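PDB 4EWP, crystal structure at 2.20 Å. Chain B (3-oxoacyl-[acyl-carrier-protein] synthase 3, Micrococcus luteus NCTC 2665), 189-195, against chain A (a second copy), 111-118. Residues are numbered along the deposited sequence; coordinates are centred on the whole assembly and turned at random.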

# COMPACT_ATOMS: atom_id res chain seq x y z
N VAL B 189 -2.20 18.50 1.87
CA VAL B 189 -0.80 18.85 2.02
C VAL B 189 -0.14 17.59 2.54
O VAL B 189 -0.32 17.24 3.70
CB VAL B 189 -0.58 20.02 3.00
CG1 VAL B 189 0.90 20.34 3.13
CG2 VAL B 189 -1.34 21.27 2.54
N TRP B 190 0.57 16.87 1.67
CA TRP B 190 1.18 15.61 2.07
C TRP B 190 2.59 15.48 1.52
O TRP B 190 2.94 16.11 0.52
CB TRP B 190 0.30 14.41 1.73
CG TRP B 190 -0.09 14.27 0.27
CD1 TRP B 190 -0.16 15.27 -0.68
CD2 TRP B 190 -0.46 13.05 -0.41
NE1 TRP B 190 -0.55 14.74 -1.89
CE2 TRP B 190 -0.73 13.39 -1.75
CE3 TRP B 190 -0.57 11.71 -0.00
CZ2 TRP B 190 -1.12 12.43 -2.69
CZ3 TRP B 190 -0.96 10.76 -0.93
CH2 TRP B 190 -1.23 11.12 -2.27
N GLY B 191 3.41 14.69 2.20
CA GLY B 191 4.82 14.63 1.85
C GLY B 191 5.57 13.50 2.52
O GLY B 191 4.96 12.68 3.22
N SER B 192 6.89 13.48 2.29
CA SER B 192 7.80 12.50 2.87
C SER B 192 9.17 13.13 3.09
O SER B 192 9.53 14.11 2.44
CB SER B 192 7.99 11.32 1.92
OG SER B 192 8.82 11.70 0.82
N ASP B 193 9.95 12.57 4.01
CA ASP B 193 11.38 12.86 4.11
C ASP B 193 12.13 11.57 4.40
O ASP B 193 12.41 11.23 5.57
CB ASP B 193 11.67 13.89 5.20
CG ASP B 193 13.14 14.25 5.25
OD1 ASP B 193 13.90 13.83 4.34
OD2 ASP B 193 13.56 14.96 6.19
N GLY B 194 12.44 10.84 3.34
CA GLY B 194 12.99 9.51 3.46
C GLY B 194 14.39 9.55 4.04
O GLY B 194 14.95 8.51 4.36
N GLU B 195 14.95 10.75 4.17
CA GLU B 195 16.25 10.87 4.80
C GLU B 195 16.16 10.46 6.27
O GLU B 195 17.15 10.00 6.85
CB GLU B 195 16.82 12.28 4.69
CG GLU B 195 18.29 12.30 5.08
CD GLU B 195 18.91 13.67 4.95
OE1 GLU B 195 18.22 14.60 4.47
OE2 GLU B 195 20.10 13.82 5.33
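Chain A, residues 111-118: ATPAPAYD

Chain A 111-118 packs against Trp B190-Ser B192 of the chain B strand as a loop that becomes a strand at Ala A116. From Thr A112 to Pro A115 it runs roughly opposite to chain B, then turns off: Pro A113 lies by Ser B192 (CA to CA 5.0 Å) and Pro A115 by Gly B191 (CA to CA 3.7 Å). Ala A111 makes no contact, but its O accepts a hydrogen bond from Ala A114 N (2.8 Å), closing a turn around the cis peptide bond before Pro A113. Thr A112 (phi/psi -51/136, chi1 m) sets CG2 3.4 Å from Ser B192 O, while its OG1 reaches a water (2.8 Å) that also bonds Ser B192 OG and Gly B194 N. Pro A113 (-103/32) turns its O onto chain B, where Ser B192 N donates a hydrogen bond to it (3.0 Å, 151°). The same O lies 3.0 Å from Gly B191 CA, and a CB there would clash with it. Ala A114 (-51/141) points its CB away, yet its O accepts a 2.6 Å hydrogen bond from Ser B192 OG. Pro A115 (-59/146) lays its ring over one face of the Trp B190 indole, CB 3.5 Å from CD2 and CG 3.6 Å from the five-membered ring centroid. Tyr A117 (-149/156, chi1 p) brings CE2 obliquely to 4.2 Å from Trp B190 CZ3; Asp A118 extends out of reach.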

# COMPACT_ATOMS: atom_id res chain seq x y z
N ALA A 111 13.36 13.21 -4.93
CA ALA A 111 11.94 13.62 -4.98
C ALA A 111 11.40 14.27 -3.70
O ALA A 111 10.27 14.78 -3.71
CB ALA A 111 11.07 12.44 -5.37
N THR A 112 12.16 14.22 -2.61
CA THR A 112 11.72 14.88 -1.38
C THR A 112 11.34 16.32 -1.73
O THR A 112 12.06 16.99 -2.46
CB THR A 112 12.83 14.86 -0.32
OG1 THR A 112 13.22 13.52 -0.08
CG2 THR A 112 12.33 15.48 1.02
N PRO A 113 10.22 16.80 -1.18
CA PRO A 113 9.39 16.12 -0.19
C PRO A 113 8.10 15.50 -0.73
O PRO A 113 7.11 15.42 0.02
CB PRO A 113 9.03 17.26 0.77
CG PRO A 113 8.81 18.42 -0.18
CD PRO A 113 9.82 18.21 -1.33
N ALA A 114 8.09 15.03 -1.98
CA ALA A 114 6.89 14.37 -2.52
C ALA A 114 6.35 13.26 -1.61
O ALA A 114 7.12 12.51 -1.00
CB ALA A 114 7.15 13.84 -3.92
N PRO A 115 5.01 13.17 -1.51
CA PRO A 115 4.37 12.06 -0.78
C PRO A 115 4.79 10.73 -1.44
O PRO A 115 4.99 10.66 -2.65
CB PRO A 115 2.87 12.31 -0.99
CG PRO A 115 2.80 13.17 -2.25
CD PRO A 115 4.03 14.04 -2.18
N ALA A 116 4.93 9.70 -0.63
CA ALA A 116 5.51 8.45 -1.07
C ALA A 116 4.85 7.36 -0.26
O ALA A 116 4.85 7.42 0.97
CB ALA A 116 7.01 8.47 -0.80
N TYR A 117 4.30 6.35 -0.94
CA TYR A 117 3.71 5.21 -0.23
C TYR A 117 3.83 3.92 -1.03
O TYR A 117 3.94 3.97 -2.26
CB TYR A 117 2.24 5.47 0.11
CG TYR A 117 1.29 5.68 -1.07
CD1 TYR A 117 0.50 4.65 -1.56
CD2 TYR A 117 1.17 6.93 -1.67
CE1 TYR A 117 -0.39 4.86 -2.63
CE2 TYR A 117 0.30 7.14 -2.72
CZ TYR A 117 -0.47 6.12 -3.19
OH TYR A 117 -1.33 6.36 -4.23
N ASP A 118 3.80 2.78 -0.34
CA ASP A 118 3.78 1.48 -1.00
C ASP A 118 2.33 1.03 -1.09
O ASP A 118 1.50 1.41 -0.26
CB ASP A 118 4.54 0.41 -0.20
CG ASP A 118 6.04 0.69 -0.10
OD1 ASP A 118 6.54 1.65 -0.74
OD2 ASP A 118 6.71 -0.08 0.62
O HOH W 1 11.50 11.41 0.76
O HOH W 2 5.07 17.37 -1.36